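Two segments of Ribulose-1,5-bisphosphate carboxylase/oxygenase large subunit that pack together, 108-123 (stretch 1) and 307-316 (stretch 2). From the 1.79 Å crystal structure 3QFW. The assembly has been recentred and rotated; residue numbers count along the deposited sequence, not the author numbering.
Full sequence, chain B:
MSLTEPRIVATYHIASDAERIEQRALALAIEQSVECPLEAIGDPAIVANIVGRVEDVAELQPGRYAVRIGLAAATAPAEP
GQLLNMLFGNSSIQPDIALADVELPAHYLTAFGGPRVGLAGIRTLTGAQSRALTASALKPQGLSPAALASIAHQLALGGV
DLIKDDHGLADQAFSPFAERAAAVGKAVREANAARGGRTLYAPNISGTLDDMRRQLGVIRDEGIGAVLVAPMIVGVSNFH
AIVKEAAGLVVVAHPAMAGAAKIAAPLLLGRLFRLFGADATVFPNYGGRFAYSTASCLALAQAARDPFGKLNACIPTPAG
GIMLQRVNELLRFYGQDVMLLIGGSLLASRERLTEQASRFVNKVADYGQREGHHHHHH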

# COMPACT_ATOMS: atom_id res chain seq x y z
N TYR B 108 -6.28 15.45 -15.08
CA TYR B 108 -5.64 14.32 -14.41
C TYR B 108 -5.43 13.17 -15.39
O TYR B 108 -4.39 12.50 -15.37
CB TYR B 108 -6.47 13.82 -13.23
CG TYR B 108 -6.41 14.72 -12.03
CD1 TYR B 108 -7.33 15.75 -11.88
CD2 TYR B 108 -5.44 14.56 -11.05
CE1 TYR B 108 -7.29 16.59 -10.80
CE2 TYR B 108 -5.39 15.40 -9.95
CZ TYR B 108 -6.32 16.41 -9.84
OH TYR B 108 -6.31 17.27 -8.77
N LEU B 109 -6.41 12.93 -16.24
CA LEU B 109 -6.28 11.84 -17.20
C LEU B 109 -5.14 12.12 -18.18
O LEU B 109 -4.41 11.21 -18.54
CB LEU B 109 -7.60 11.58 -17.92
CG LEU B 109 -8.60 10.69 -17.17
CD1 LEU B 109 -9.03 11.28 -15.81
CD2 LEU B 109 -9.82 10.39 -18.06
N THR B 110 -4.98 13.37 -18.58
CA THR B 110 -3.95 13.69 -19.57
C THR B 110 -2.57 13.58 -18.93
O THR B 110 -1.62 13.09 -19.54
CB THR B 110 -4.13 15.09 -20.18
OG1 THR B 110 -5.47 15.24 -20.66
CG2 THR B 110 -3.18 15.29 -21.35
N ALA B 111 -2.48 14.05 -17.70
CA ALA B 111 -1.23 14.02 -16.94
C ALA B 111 -0.76 12.59 -16.71
O ALA B 111 0.40 12.27 -16.96
CB ALA B 111 -1.40 14.75 -15.63
N PHE B 112 -1.65 11.73 -16.22
CA PHE B 112 -1.29 10.34 -15.96
C PHE B 112 -1.10 9.52 -17.24
O PHE B 112 -0.17 8.71 -17.34
CB PHE B 112 -2.30 9.67 -15.01
CG PHE B 112 -2.30 10.22 -13.60
CD1 PHE B 112 -1.13 10.24 -12.84
CD2 PHE B 112 -3.47 10.69 -13.02
CE1 PHE B 112 -1.13 10.74 -11.53
CE2 PHE B 112 -3.48 11.19 -11.71
CZ PHE B 112 -2.30 11.21 -10.96
N GLY B 113 -1.97 9.72 -18.23
CA GLY B 113 -1.76 9.17 -19.57
C GLY B 113 -2.25 7.75 -19.85
O GLY B 113 -2.28 7.31 -20.99
N GLY B 114 -2.63 7.02 -18.81
CA GLY B 114 -3.19 5.69 -18.98
C GLY B 114 -2.28 4.69 -19.66
O GLY B 114 -1.06 4.89 -19.74
N PRO B 115 -2.86 3.59 -20.16
CA PRO B 115 -2.05 2.51 -20.72
C PRO B 115 -1.30 2.97 -21.96
O PRO B 115 -1.90 3.59 -22.85
CB PRO B 115 -3.08 1.45 -21.09
CG PRO B 115 -4.24 1.74 -20.19
CD PRO B 115 -4.28 3.23 -20.08
N ARG B 116 0.00 2.68 -22.02
CA ARG B 116 0.79 3.05 -23.19
C ARG B 116 0.60 2.07 -24.36
O ARG B 116 0.82 2.42 -25.51
CB ARG B 116 2.29 3.18 -22.86
CG ARG B 116 2.60 3.91 -21.54
CD ARG B 116 1.78 5.16 -21.37
NE ARG B 116 2.53 6.27 -20.79
CZ ARG B 116 2.11 7.00 -19.76
NH1 ARG B 116 0.95 6.72 -19.17
NH2 ARG B 116 2.84 8.01 -19.31
N VAL B 117 0.22 0.83 -24.05
CA VAL B 117 0.03 -0.20 -25.08
C VAL B 117 -1.45 -0.52 -25.21
O VAL B 117 -2.01 -0.51 -26.32
CB VAL B 117 0.80 -1.49 -24.74
CG1 VAL B 117 0.47 -2.59 -25.76
CG2 VAL B 117 2.30 -1.23 -24.68
N GLY B 118 -2.08 -0.81 -24.08
CA GLY B 118 -3.51 -0.99 -24.00
C GLY B 118 -4.03 -2.25 -24.67
O GLY B 118 -3.28 -3.09 -25.18
N LEU B 119 -5.35 -2.39 -24.63
CA LEU B 119 -6.03 -3.55 -25.19
C LEU B 119 -5.67 -3.73 -26.67
O LEU B 119 -5.36 -4.84 -27.10
CB LEU B 119 -7.55 -3.41 -25.01
CG LEU B 119 -8.48 -4.38 -25.75
CD1 LEU B 119 -8.22 -5.82 -25.36
CD2 LEU B 119 -9.93 -3.99 -25.48
N ALA B 120 -5.71 -2.64 -27.43
CA ALA B 120 -5.43 -2.75 -28.86
C ALA B 120 -3.97 -3.14 -29.11
O ALA B 120 -3.68 -3.97 -29.97
CB ALA B 120 -5.77 -1.45 -29.58
N GLY B 121 -3.06 -2.58 -28.32
CA GLY B 121 -1.65 -2.89 -28.43
C GLY B 121 -1.30 -4.33 -28.13
O GLY B 121 -0.54 -4.97 -28.88
N ILE B 122 -1.84 -4.87 -27.04
CA ILE B 122 -1.63 -6.28 -26.73
C ILE B 122 -2.18 -7.19 -27.83
O ILE B 122 -1.54 -8.16 -28.20
CB ILE B 122 -2.25 -6.68 -25.39
CG1 ILE B 122 -2.04 -8.18 -25.15
CG2 ILE B 122 -3.71 -6.35 -25.36
CD1 ILE B 122 -2.93 -8.77 -24.08
N ARG B 123 -3.37 -6.88 -28.35
CA ARG B 123 -3.93 -7.67 -29.45
C ARG B 123 -2.94 -7.77 -30.60
O ARG B 123 -2.72 -8.85 -31.16
CB ARG B 123 -5.24 -7.07 -29.95
CG ARG B 123 -6.43 -7.34 -29.04
CD ARG B 123 -7.75 -7.03 -29.72
NE ARG B 123 -8.88 -7.41 -28.89
CZ ARG B 123 -9.26 -8.67 -28.69
NH1 ARG B 123 -8.59 -9.66 -29.28
NH2 ARG B 123 -10.30 -8.94 -27.91
N PRO B 307 -14.87 3.87 -22.33
CA PRO B 307 -14.33 5.22 -22.54
C PRO B 307 -13.96 5.88 -21.22
O PRO B 307 -14.71 5.80 -20.25
CB PRO B 307 -15.50 5.95 -23.20
CG PRO B 307 -16.21 4.87 -23.96
CD PRO B 307 -16.14 3.66 -23.05
N PHE B 308 -12.80 6.53 -21.20
CA PHE B 308 -12.23 7.14 -20.01
C PHE B 308 -11.29 8.22 -20.55
O PHE B 308 -10.15 7.94 -20.92
CB PHE B 308 -11.47 6.06 -19.23
CG PHE B 308 -10.93 6.52 -17.89
CD1 PHE B 308 -11.70 7.28 -17.02
CD2 PHE B 308 -9.65 6.14 -17.49
CE1 PHE B 308 -11.19 7.68 -15.78
CE2 PHE B 308 -9.15 6.54 -16.25
CZ PHE B 308 -9.93 7.31 -15.41
N GLY B 309 -11.80 9.45 -20.64
CA GLY B 309 -11.12 10.46 -21.43
C GLY B 309 -10.63 9.91 -22.77
O GLY B 309 -11.33 9.13 -23.43
N LYS B 310 -9.42 10.31 -23.16
CA LYS B 310 -8.76 9.81 -24.36
C LYS B 310 -7.85 8.61 -24.10
O LYS B 310 -7.01 8.28 -24.93
CB LYS B 310 -7.93 10.93 -24.99
CG LYS B 310 -8.75 12.01 -25.69
CD LYS B 310 -7.95 13.29 -25.89
CE LYS B 310 -7.83 14.08 -24.59
NZ LYS B 310 -7.05 15.35 -24.75
N LEU B 311 -8.02 7.96 -22.94
CA LEU B 311 -7.10 6.90 -22.52
C LEU B 311 -7.37 5.52 -23.12
O LEU B 311 -8.51 5.10 -23.23
CB LEU B 311 -7.10 6.79 -20.99
CG LEU B 311 -6.73 8.09 -20.29
CD1 LEU B 311 -6.52 7.85 -18.82
CD2 LEU B 311 -5.49 8.68 -20.93
N ASN B 312 -6.30 4.81 -23.46
CA ASN B 312 -6.43 3.43 -23.94
C ASN B 312 -7.14 2.55 -22.91
O ASN B 312 -7.07 2.80 -21.70
CB ASN B 312 -5.06 2.84 -24.25
CG ASN B 312 -4.43 3.43 -25.50
OD1 ASN B 312 -5.14 3.83 -26.42
ND2 ASN B 312 -3.10 3.47 -25.53
N ALA B 313 -7.80 1.51 -23.41
CA ALA B 313 -8.40 0.49 -22.55
C ALA B 313 -7.30 -0.39 -21.96
O ALA B 313 -6.21 -0.49 -22.52
CB ALA B 313 -9.38 -0.37 -23.37
N CYS B 314 -7.60 -1.01 -20.82
CA CYS B 314 -6.72 -1.96 -20.14
C CYS B 314 -7.43 -3.31 -20.18
O CYS B 314 -8.64 -3.36 -19.93
CB CYS B 314 -6.51 -1.50 -18.68
SG CYS B 314 -5.76 -2.68 -17.51
N ILE B 315 -6.74 -4.40 -20.52
CA ILE B 315 -7.43 -5.69 -20.61
C ILE B 315 -7.68 -6.30 -19.23
O ILE B 315 -6.74 -6.58 -18.49
CB ILE B 315 -6.66 -6.76 -21.43
CG1 ILE B 315 -5.95 -6.13 -22.64
CG2 ILE B 315 -7.60 -7.88 -21.86
CD1 ILE B 315 -4.48 -5.85 -22.35
N PRO B 316 -8.96 -6.54 -18.90
CA PRO B 316 -9.25 -7.21 -17.63
C PRO B 316 -8.74 -8.64 -17.70
O PRO B 316 -8.98 -9.33 -18.69
CB PRO B 316 -10.78 -7.19 -17.54
CG PRO B 316 -11.26 -6.36 -18.71
CD PRO B 316 -10.16 -6.32 -19.72
O HOH W 1 -3.57 5.66 -22.82

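The two stretches, at least 193 residues apart in sequence wherever they touch, run alongside each other in the same direction and bury 693 Å² between them. Stretch 1 leaves one helix after F112, passes through a loop and enters a second helix that continues beyond R123. Stretch 2 starts with a type II' turn from F308 to L311, closed by the backbone bond from L311 N to F308 O (2.9 Å), and extends into a strand at I315. CA atoms pair in ascending order, from L109 with G309 (6.6 Å) to G114 with L311 (5.4 Å) and L119 with I315 (5.2 Å).

Two direct hydrogen bonds join the segments. The side-chain amide N312 ND2 donates to P115 O at 2.9 Å, satisfying a loop carbonyl. Farther along, L119 N donates to A313 O at 3.0 Å, so an amide in the first turn of the second helix, where amides lack a helical acceptor, finds one in the neighbouring stretch. Water 1 adds a bridge: it donates to G113 O (2.8 Å) and P115 O (2.7 Å) and accepts from N312 N (2.9 Å). N312 thus engages the loop through both its side chain and its backbone.

The loop is also braced from within. The side chain of R116, whose CA-to-CB bond points away from stretch 2, curls back so that NH1 donates to F112 O (2.9 Å) and G114 O (2.8 Å), tying the helix end to the turn that follows.

Apolar contacts gather at both ends. L109 places CD2 over one face of the F308 ring, 3.8 Å from the centroid and 13° off the normal, a CH-pi contact; its CG also lies 3.9 Å from L311 CD1. At the other end, L119 CD1 packs against I315 CG1 at 3.6 Å, while L119 CB meets A313 CB at 3.9 Å. I122 points toward the same isoleucine from one turn farther along the helix. Between these clusters, P115 CG approaches C314 CB at 4.2 Å.

Four glycines lie at the contact, G113, G114, G118 and G309, and all have positive phi, which favours glycine; at G118 the missing side chain also lets the two backbones come close. At two of them the other stretch adds a second constraint: a CB on G118 would clash with N312 CB and A313 O, the latter already 3.1 Å from G118 CA, and one on G309 would run into L109 CD2, which sits 3.4 Å from G309 N.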